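Local coordinates for LysR family transcriptional regulator (Vibrio vulnificus, PDB 5FHK), which probably acts as a LysR-type, sequence-specific DNA-binding transcription factor regulating virulence genes, this chain being its regulatory domain, at residues L80-E85 against L147-M152; H102-G107 against N125-R130; E53-F58 against E192-F197. All coordinates share one frame; numbering follows the deposited sequence.

Interaction 1 of 3, residues L80-E85 against L147-M152; sequences LVASPE and LGITLM
With chi1 of -63°, Leu80 turns CG anti to its own carbonyl carbon, while Leu151 holds CG anti to the backbone N (chi1 178°), and the two branches cross obliquely on one face of an antiparallel strand pair. The pair belongs to the regulatory domain of a LysR-type regulator, whose fold is that of the type 2 periplasmic binding proteins. Leu80 and Leu151 form a non-hydrogen-bonded pair, and their tips meet at 3.6 Å between Leu80 CD2 and Leu151 CD1; Trp113, from the neighbouring small sheet, packs on both leucines.

One residue further along, Val81 and Thr150 make the hydrogen-bonded pair. Val81 N reaches Thr150 O at 3.1 Å, and Thr150 N returns the bond to Val81 O at 3.2 Å. Both bonds are nearly straight and run almost along the C=O axes, so the hydrogen-bonded pair is regular. Each carbonyl also receives a CA-H...O contact, Thr150 O from Leu80 CA and Val81 O from Ile149 CA. On this second face the two side chains lie side by side, pointing the same way, and Val81 CG2 touches Thr150 CG2 at 3.9 Å, each methyl in the crowded position between N and the carbonyl carbon. The hydroxyl of Thr150 is turned anti to its backbone N and is bonded to the carbonyl of Leu105 on the next strand.

Ala82 CB packs on Ile149 CG1, and Ser83 occupies the N-cap of helix 84-87, its OG bonded to Tyr86 N. Past Ala82 and Ile149, at Ser83 and Gly148, a water takes the place of a direct bond, accepting from Ser83 N at 3.0 Å and donating to Gly148 O at 2.9 Å.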
loop_
_atom_site.group_PDB
_atom_site.type_symbol
_atom_site.label_atom_id
_atom_site.label_comp_id
_atom_site.label_asym_id
_atom_site.label_seq_id
_atom_site.Cartn_x
_atom_site.Cartn_y
_atom_site.Cartn_z
ATOM N N LEU A 80 -16.820 11.037 3.900
ATOM C CA LEU A 80 -16.215 12.101 3.111
ATOM C C LEU A 80 -15.382 12.981 4.024
ATOM O O LEU A 80 -15.842 13.339 5.113
ATOM C CB LEU A 80 -17.303 12.918 2.421
ATOM C CG LEU A 80 -18.174 12.159 1.408
ATOM C CD1 LEU A 80 -19.418 12.989 1.009
ATOM C CD2 LEU A 80 -17.364 11.782 0.175
ATOM N N VAL A 81 -14.150 13.302 3.599
ATOM C CA VAL A 81 -13.259 14.185 4.349
ATOM C C VAL A 81 -12.463 15.090 3.409
ATOM O O VAL A 81 -12.401 14.873 2.197
ATOM C CB VAL A 81 -12.272 13.420 5.274
ATOM C CG1 VAL A 81 -13.021 12.685 6.361
ATOM C CG2 VAL A 81 -11.387 12.427 4.468
ATOM N N ALA A 82 -11.863 16.133 3.999
ATOM C CA ALA A 82 -10.944 17.059 3.342
ATOM C C ALA A 82 -10.104 17.735 4.428
ATOM O O ALA A 82 -10.496 17.776 5.599
ATOM C CB ALA A 82 -11.697 18.102 2.499
ATOM N N SER A 83 -8.951 18.277 4.043
ATOM C CA SER A 83 -8.124 18.957 5.045
ATOM C C SER A 83 -8.745 20.298 5.450
ATOM O O SER A 83 -9.596 20.836 4.747
ATOM C CB SER A 83 -6.705 19.163 4.518
ATOM O OG SER A 83 -6.633 20.309 3.692
ATOM N N PRO A 84 -8.391 20.825 6.627
ATOM C CA PRO A 84 -8.854 22.182 6.988
ATOM C C PRO A 84 -8.428 23.238 5.988
ATOM O O PRO A 84 -9.173 24.195 5.749
ATOM C CB PRO A 84 -8.214 22.412 8.364
ATOM C CG PRO A 84 -8.103 21.019 8.937
ATOM C CD PRO A 84 -7.797 20.120 7.772
ATOM N N GLU A 85 -7.255 23.090 5.374
ATOM C CA GLU A 85 -6.835 24.077 4.389
ATOM C C GLU A 85 -7.778 24.088 3.187
ATOM O O GLU A 85 -8.117 25.154 2.669
ATOM C CB GLU A 85 -5.390 23.804 3.958
ATOM C CG GLU A 85 -4.817 24.825 2.974
ATOM C CD GLU A 85 -3.497 24.365 2.338
ATOM O OE1 GLU A 85 -3.272 23.127 2.223
ATOM O OE2 GLU A 85 -2.685 25.252 1.964
ATOM N N LEU A 147 -5.828 19.150 -1.622
ATOM C CA LEU A 147 -6.198 19.134 -3.024
ATOM C C LEU A 147 -7.651 18.746 -3.261
ATOM O O LEU A 147 -8.095 18.772 -4.412
ATOM C CB LEU A 147 -5.274 18.189 -3.797
ATOM C CG LEU A 147 -3.783 18.561 -3.869
ATOM C CD1 LEU A 147 -2.961 17.392 -4.427
ATOM C CD2 LEU A 147 -3.546 19.835 -4.712
ATOM N N GLY A 148 -8.417 18.409 -2.231
ATOM C CA GLY A 148 -9.842 18.234 -2.469
ATOM C C GLY A 148 -10.474 17.223 -1.525
ATOM O O GLY A 148 -9.893 16.845 -0.507
ATOM N N ILE A 149 -11.686 16.805 -1.913
ATOM C CA ILE A 149 -12.560 15.918 -1.146
ATOM C C ILE A 149 -12.361 14.484 -1.616
ATOM O O ILE A 149 -12.298 14.220 -2.826
ATOM C CB ILE A 149 -14.035 16.330 -1.330
ATOM C CG1 ILE A 149 -14.319 17.715 -0.730
ATOM C CG2 ILE A 149 -14.994 15.243 -0.793
ATOM C CD1 ILE A 149 -15.512 18.330 -1.319
ATOM N N THR A 150 -12.279 13.552 -0.672
ATOM C CA THR A 150 -12.220 12.132 -0.989
ATOM C C THR A 150 -13.216 11.355 -0.141
ATOM O O THR A 150 -13.759 11.845 0.849
ATOM C CB THR A 150 -10.824 11.543 -0.751
ATOM O OG1 THR A 150 -10.876 10.146 -1.045
ATOM C CG2 THR A 150 -10.424 11.728 0.718
ATOM N N LEU A 151 -13.442 10.116 -0.545
ATOM C CA LEU A 151 -14.228 9.173 0.232
ATOM C C LEU A 151 -13.291 8.068 0.695
ATOM O O LEU A 151 -12.552 7.492 -0.108
ATOM C CB LEU A 151 -15.372 8.594 -0.582
ATOM C CG LEU A 151 -16.168 7.556 0.210
ATOM C CD1 LEU A 151 -17.067 8.284 1.158
ATOM C CD2 LEU A 151 -17.018 6.689 -0.729
ATOM N N MET A 152 -13.322 7.779 1.988
ATOM C CA MET A 152 -12.242 7.011 2.560
ATOM C C MET A 152 -12.799 6.122 3.663
ATOM O O MET A 152 -13.677 6.569 4.425
ATOM C CB MET A 152 -11.176 7.961 3.109
ATOM C CG MET A 152 -9.907 7.338 3.606
ATOM S SD MET A 152 -8.780 6.882 2.290
ATOM C CE MET A 152 -8.702 8.392 1.344
HETATM O O HOH W 1 -8.101 18.428 1.204
#

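Interaction 2 of 3, residues H102-G107 against N125-R130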
loop_
_atom_site.group_PDB
_atom_site.type_symbol
_atom_site.label_atom_id
_atom_site.label_comp_id
_atom_site.label_asym_id
_atom_site.label_seq_id
_atom_site.Cartn_x
_atom_site.Cartn_y
_atom_site.Cartn_z
ATOM N N HIS A 102 -16.690 20.577 -6.845
ATOM C CA HIS A 102 -15.545 20.487 -5.956
ATOM C C HIS A 102 -14.493 19.571 -6.572
ATOM O O HIS A 102 -14.805 18.700 -7.392
ATOM C CB HIS A 102 -15.950 19.949 -4.578
ATOM C CG HIS A 102 -16.443 21.002 -3.639
ATOM N ND1 HIS A 102 -15.611 21.658 -2.757
ATOM C CD2 HIS A 102 -17.679 21.519 -3.446
ATOM C CE1 HIS A 102 -16.312 22.542 -2.069
ATOM N NE2 HIS A 102 -17.569 22.474 -2.464
ATOM N N PHE A 103 -13.240 19.780 -6.157
ATOM C CA PHE A 103 -12.147 18.889 -6.525
ATOM C C PHE A 103 -12.299 17.573 -5.769
ATOM O O PHE A 103 -12.312 17.566 -4.534
ATOM C CB PHE A 103 -10.787 19.512 -6.189
ATOM C CG PHE A 103 -10.464 20.791 -6.940
ATOM C CD1 PHE A 103 -9.994 20.756 -8.246
ATOM C CD2 PHE A 103 -10.607 22.028 -6.322
ATOM C CE1 PHE A 103 -9.689 21.953 -8.935
ATOM C CE2 PHE A 103 -10.300 23.205 -6.989
ATOM C CZ PHE A 103 -9.836 23.163 -8.293
ATOM N N LEU A 104 -12.376 16.466 -6.497
ATOM C CA LEU A 104 -12.578 15.153 -5.898
ATOM C C LEU A 104 -11.332 14.300 -6.067
ATOM O O LEU A 104 -10.605 14.427 -7.054
ATOM C CB LEU A 104 -13.788 14.441 -6.508
ATOM C CG LEU A 104 -15.088 15.236 -6.384
ATOM C CD1 LEU A 104 -16.272 14.429 -6.893
ATOM C CD2 LEU A 104 -15.285 15.681 -4.945
ATOM N N LEU A 105 -11.070 13.461 -5.065
ATOM C CA LEU A 105 -9.951 12.530 -5.084
ATOM C C LEU A 105 -10.504 11.136 -4.854
ATOM O O LEU A 105 -11.183 10.892 -3.848
ATOM C CB LEU A 105 -8.911 12.887 -4.024
ATOM C CG LEU A 105 -8.658 14.385 -3.877
ATOM C CD1 LEU A 105 -7.912 14.745 -2.559
ATOM C CD2 LEU A 105 -7.906 14.899 -5.095
ATOM N N LYS A 106 -10.237 10.226 -5.792
ATOM C CA LYS A 106 -10.924 8.941 -5.813
ATOM C C LYS A 106 -9.919 7.794 -5.900
ATOM O O LYS A 106 -9.028 7.811 -6.752
ATOM C CB LYS A 106 -11.910 8.895 -6.985
ATOM C CG LYS A 106 -13.144 9.788 -6.791
ATOM C CD LYS A 106 -14.131 9.680 -7.926
ATOM C CE LYS A 106 -15.486 10.282 -7.526
ATOM N NZ LYS A 106 -16.511 10.116 -8.589
ATOM N N GLY A 107 -10.064 6.812 -5.019
ATOM C CA GLY A 107 -9.210 5.636 -5.042
ATOM C C GLY A 107 -10.025 4.362 -5.045
ATOM O O GLY A 107 -11.046 4.266 -4.358
ATOM N N ASN A 125 -22.011 9.524 -7.250
ATOM C CA ASN A 125 -21.050 10.418 -7.890
ATOM C C ASN A 125 -20.068 9.625 -8.741
ATOM O O ASN A 125 -19.318 8.787 -8.224
ATOM C CB ASN A 125 -20.283 11.256 -6.876
ATOM C CG ASN A 125 -19.407 12.295 -7.543
ATOM O OD1 ASN A 125 -18.359 11.958 -8.118
ATOM N ND2 ASN A 125 -19.821 13.563 -7.476
ATOM N N VAL A 126 -20.044 9.937 -10.032
ATOM C CA VAL A 126 -19.217 9.268 -11.020
ATOM C C VAL A 126 -18.236 10.230 -11.681
ATOM O O VAL A 126 -17.586 9.867 -12.663
ATOM C CB VAL A 126 -20.092 8.561 -12.077
ATOM C CG1 VAL A 126 -20.989 7.524 -11.425
ATOM C CG2 VAL A 126 -20.925 9.571 -12.826
ATOM N N ASP A 127 -18.128 11.460 -11.171
ATOM C CA ASP A 127 -17.207 12.435 -11.743
ATOM C C ASP A 127 -15.770 11.938 -11.652
ATOM O O ASP A 127 -15.385 11.256 -10.703
ATOM C CB ASP A 127 -17.298 13.773 -11.007
ATOM C CG ASP A 127 -18.718 14.224 -10.767
ATOM O OD1 ASP A 127 -19.652 13.663 -11.373
ATOM O OD2 ASP A 127 -18.893 15.149 -9.951
ATOM N N ARG A 128 -14.966 12.298 -12.644
ATOM C CA ARG A 128 -13.553 11.998 -12.551
ATOM C C ARG A 128 -12.917 12.917 -11.523
ATOM O O ARG A 128 -13.198 14.120 -11.480
ATOM C CB ARG A 128 -12.853 12.151 -13.898
ATOM C CG ARG A 128 -11.450 11.544 -13.905
ATOM C CD ARG A 128 -10.898 11.414 -15.297
ATOM N NE ARG A 128 -11.967 11.069 -16.221
ATOM C CZ ARG A 128 -12.003 11.450 -17.491
ATOM N NH1 ARG A 128 -11.018 12.186 -17.987
ATOM N NH2 ARG A 128 -13.026 11.100 -18.259
ATOM N N GLY A 129 -12.072 12.345 -10.684
ATOM C CA GLY A 129 -11.367 13.151 -9.716
ATOM C C GLY A 129 -10.294 14.014 -10.355
ATOM O O GLY A 129 -9.749 13.706 -11.417
ATOM N N ARG A 130 -9.990 15.122 -9.676
ATOM C CA ARG A 130 -8.724 15.810 -9.898
ATOM C C ARG A 130 -7.563 14.824 -9.837
ATOM O O ARG A 130 -6.567 14.981 -10.551
ATOM C CB ARG A 130 -8.559 16.921 -8.852
ATOM C CG ARG A 130 -7.195 17.631 -8.840
ATOM C CD ARG A 130 -7.163 18.689 -7.736
ATOM N NE ARG A 130 -6.103 19.682 -7.912
ATOM C CZ ARG A 130 -5.948 20.751 -7.125
ATOM N NH1 ARG A 130 -6.783 20.957 -6.107
ATOM N NH2 ARG A 130 -4.960 21.612 -7.361
HETATM O O HOH W 2 -13.567 16.008 -9.381
#
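Lys106 NZ is gripped by three oxygens of the segment 125-130: Asp127 O, 2.7 Å from NZ, the side-chain OD1 of Asn125, also 2.7 Å from NZ, and, weakly, the backbone O of Asn125. Asn125 OD1 is also the acceptor of an Asx turn, bonded by Asp127 N two residues on. The ammonium lies in the carbonyl plane of both strong acceptors, on a lone pair of Asp127 O, whereas Asp127 N approaches OD1 from above its plane. Lys106 gets there with an extended chain beyond CG, reaching from strand 104-107 to the loop after strand 122-125. Leu111 O adds a weak bond and Trp113 a cation-pi contact, so the buried charge is held mostly by neutral groups. The Asp127 carboxylate is not in contact with it, though its negative charge would probably still steady the ammonium.

Leu104 CD1 meets the Asn125 amide tip to tip, 3.5 Å from OD1. Leu104 N gives its hydrogen to a water, which donates in turn to Arg128 O.

At the other end of the loop, Arg130 stretches out from CG to NE and crosses Phe103 obliquely. Its guanidinium sits over the ring in a cation-pi contact, the two planes 37° apart. The same NH1 that lies over the ring also bonds Leu147 O, and NH2 bonds Met30 O of the second subunit, which ties this loop to the dimer interface. The aliphatic part packs too, with Arg130 CD 3.5 Å from Phe103 CD1, while NH1 stands 3.7 Å above the ring plane, over its centre.

Interaction 3 of 3, residues E53-F58 against E192-F197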
loop_
_atom_site.group_PDB
_atom_site.type_symbol
_atom_site.label_atom_id
_atom_site.label_comp_id
_atom_site.label_asym_id
_atom_site.label_seq_id
_atom_site.Cartn_x
_atom_site.Cartn_y
_atom_site.Cartn_z
ATOM N N GLU A 53 -7.480 -22.824 -3.143
ATOM C CA GLU A 53 -6.144 -22.277 -3.300
ATOM C C GLU A 53 -5.638 -21.571 -2.046
ATOM O O GLU A 53 -4.507 -21.074 -2.050
ATOM C CB GLU A 53 -6.148 -21.287 -4.469
ATOM C CG GLU A 53 -4.972 -21.329 -5.405
ATOM C CD GLU A 53 -5.351 -20.805 -6.793
ATOM O OE1 GLU A 53 -4.998 -19.656 -7.128
ATOM O OE2 GLU A 53 -6.011 -21.548 -7.548
ATOM N N TRP A 54 -6.442 -21.501 -0.983
ATOM C CA TRP A 54 -6.144 -20.619 0.135
ATOM C C TRP A 54 -6.474 -21.318 1.447
ATOM O O TRP A 54 -7.449 -22.071 1.544
ATOM C CB TRP A 54 -6.918 -19.291 0.009
ATOM C CG TRP A 54 -6.566 -18.526 -1.238
ATOM C CD1 TRP A 54 -7.219 -18.571 -2.443
ATOM C CD2 TRP A 54 -5.455 -17.637 -1.418
ATOM N NE1 TRP A 54 -6.596 -17.753 -3.348
ATOM C CE2 TRP A 54 -5.503 -17.176 -2.751
ATOM C CE3 TRP A 54 -4.425 -17.184 -0.576
ATOM C CZ2 TRP A 54 -4.566 -16.276 -3.268
ATOM C CZ3 TRP A 54 -3.499 -16.301 -1.088
ATOM C CH2 TRP A 54 -3.572 -15.857 -2.425
ATOM N N ASP A 55 -5.631 -21.093 2.449
ATOM C CA ASP A 55 -5.942 -21.605 3.774
ATOM C C ASP A 55 -7.029 -20.762 4.437
ATOM O O ASP A 55 -8.006 -21.296 4.967
ATOM C CB ASP A 55 -4.658 -21.655 4.606
ATOM C CG ASP A 55 -3.688 -22.734 4.100
ATOM O OD1 ASP A 55 -4.139 -23.881 3.945
ATOM O OD2 ASP A 55 -2.486 -22.446 3.849
ATOM N N VAL A 56 -6.880 -19.438 4.418
ATOM C CA VAL A 56 -7.862 -18.534 5.006
ATOM C C VAL A 56 -7.977 -17.311 4.117
ATOM O O VAL A 56 -6.994 -16.836 3.545
ATOM C CB VAL A 56 -7.512 -18.077 6.446
ATOM C CG1 VAL A 56 -8.697 -17.372 7.071
ATOM C CG2 VAL A 56 -7.081 -19.231 7.296
ATOM N N ILE A 57 -9.189 -16.782 4.025
ATOM C CA ILE A 57 -9.466 -15.635 3.178
ATOM C C ILE A 57 -10.215 -14.626 4.035
ATOM O O ILE A 57 -11.230 -14.969 4.660
ATOM C CB ILE A 57 -10.261 -16.028 1.911
ATOM C CG1 ILE A 57 -9.315 -16.693 0.901
ATOM C CG2 ILE A 57 -10.882 -14.797 1.233
ATOM C CD1 ILE A 57 -9.997 -17.263 -0.393
ATOM N N PHE A 58 -9.654 -13.422 4.145
ATOM C CA PHE A 58 -10.333 -12.260 4.710
ATOM C C PHE A 58 -10.789 -11.367 3.572
ATOM O O PHE A 58 -9.998 -11.012 2.694
ATOM C CB PHE A 58 -9.418 -11.475 5.654
ATOM C CG PHE A 58 -8.862 -12.314 6.765
ATOM C CD1 PHE A 58 -7.780 -13.146 6.548
ATOM C CD2 PHE A 58 -9.441 -12.299 8.018
ATOM C CE1 PHE A 58 -7.270 -13.940 7.571
ATOM C CE2 PHE A 58 -8.930 -13.094 9.042
ATOM C CZ PHE A 58 -7.843 -13.900 8.800
ATOM N N GLU A 192 -3.243 -28.448 11.351
ATOM C CA GLU A 192 -3.107 -27.883 12.695
ATOM C C GLU A 192 -2.646 -26.426 12.658
ATOM O O GLU A 192 -3.164 -25.585 13.401
ATOM C CB GLU A 192 -2.119 -28.726 13.505
ATOM C CG GLU A 192 -1.800 -28.234 14.936
ATOM C CD GLU A 192 -0.794 -29.149 15.659
ATOM O OE1 GLU A 192 0.416 -28.798 15.720
ATOM O OE2 GLU A 192 -1.211 -30.236 16.135
ATOM N N LYS A 193 -1.653 -26.118 11.826
ATOM C CA LYS A 193 -1.157 -24.746 11.753
ATOM C C LYS A 193 -2.264 -23.792 11.312
ATOM O O LYS A 193 -2.416 -22.702 11.874
ATOM C CB LYS A 193 0.055 -24.677 10.822
ATOM C CG LYS A 193 1.282 -25.306 11.436
ATOM C CD LYS A 193 2.547 -25.048 10.617
ATOM C CE LYS A 193 2.507 -25.779 9.279
ATOM N NZ LYS A 193 3.395 -27.002 9.304
ATOM N N VAL A 194 -3.094 -24.218 10.365
ATOM C CA VAL A 194 -4.214 -23.388 9.936
ATOM C C VAL A 194 -5.260 -23.294 11.036
ATOM O O VAL A 194 -5.818 -22.225 11.307
ATOM C CB VAL A 194 -4.792 -23.948 8.631
ATOM C CG1 VAL A 194 -6.132 -23.281 8.294
ATOM C CG2 VAL A 194 -3.777 -23.759 7.537
ATOM N N ARG A 195 -5.523 -24.410 11.701
ATOM C CA ARG A 195 -6.465 -24.423 12.806
ATOM C C ARG A 195 -6.001 -23.523 13.944
ATOM O O ARG A 195 -6.802 -22.794 14.541
ATOM C CB ARG A 195 -6.637 -25.873 13.261
ATOM C CG ARG A 195 -7.160 -26.069 14.653
ATOM C CD ARG A 195 -7.079 -27.556 15.065
ATOM N NE ARG A 195 -5.928 -27.830 15.916
ATOM C CZ ARG A 195 -5.654 -27.165 17.036
ATOM N NH1 ARG A 195 -6.438 -26.172 17.449
ATOM N NH2 ARG A 195 -4.591 -27.495 17.743
ATOM N N LEU A 196 -4.705 -23.547 14.257
ATOM C CA LEU A 196 -4.222 -22.687 15.326
ATOM C C LEU A 196 -4.415 -21.228 14.955
ATOM O O LEU A 196 -4.772 -20.397 15.804
ATOM C CB LEU A 196 -2.764 -23.007 15.627
ATOM C CG LEU A 196 -2.699 -24.175 16.615
ATOM C CD1 LEU A 196 -1.281 -24.635 16.830
ATOM C CD2 LEU A 196 -3.323 -23.779 17.957
ATOM N N PHE A 197 -4.247 -20.911 13.674
ATOM C CA PHE A 197 -4.400 -19.532 13.236
ATOM C C PHE A 197 -5.838 -19.079 13.416
ATOM O O PHE A 197 -6.101 -18.029 14.007
ATOM C CB PHE A 197 -3.956 -19.398 11.778
ATOM C CG PHE A 197 -4.156 -18.041 11.222
ATOM C CD1 PHE A 197 -3.354 -16.993 11.622
ATOM C CD2 PHE A 197 -5.171 -17.793 10.313
ATOM C CE1 PHE A 197 -3.564 -15.724 11.102
ATOM C CE2 PHE A 197 -5.379 -16.551 9.810
ATOM C CZ PHE A 197 -4.583 -15.514 10.188
#
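Phe58 and Phe197 reach toward each other tip to tip. Each meets the other at its ring edge and close to its plane, so neither lays a face on its partner; Phe58 CZ comes within 3.8 Å of Phe197 CE2. The two rings arrive by different torsions. Phe197 swings CG anti to its backbone N (chi1 176°) and extends from the helix toward the strand, whereas Phe58, at chi1 -56°, has CG anti to its carbonyl carbon.

Val56, two residues before Phe58 on the strand, crosses Phe197 obliquely and brings CG2 to the rim of that ring, 3.8 Å from Phe197 CD2. The same methyl lies 4.3 Å from Val194 CG1, so it serves both helix residues, one turn apart.

At the outer end of the contact, Asp55 and Val194 cross at about a right angle, and Val194 CG2 presses on the carboxylate, 3.6 Å from Asp55 CG. The charged group accepts nothing from the helix segment; its OD2 is bonded to the backbone N of Lys10, in strand 9-14. Phe29 meets Phe197 edge-to-face, and Met22 and Leu26 of helix 18-32 bear on Phe58 and Phe197 respectively.

No hydrogen bond joins strand 56-58 to helix 192-197. Such purely side-chain packing of a helix on a central sheet is typical of the alpha/beta subdomains of the periplasmic binding protein fold.

All touching residues of interaction 1 are buried; interaction 2 includes partly exposed Phe103 and Asp127, interaction 3 partly exposed Asp55, and chemistry follows place in the fold. Interactions 1 and 2 adjoin, their centres 11 Å apart, because strands 149-153 and 104-107 are neighbours in one sheet: Ile149 N and O probably bond to Phe103 O and Leu105 N. Interaction 1 relies on backbone pairing within the sheet, interaction 2 on long charged side chains tying the loop 125-130 to strand 104-107 and, through Arg130, to the second subunit. Interaction 3 lies on the opposite side of the chain's centre, about 38 Å from both between centres, and joins helix to sheet by mostly apolar side-chain packing.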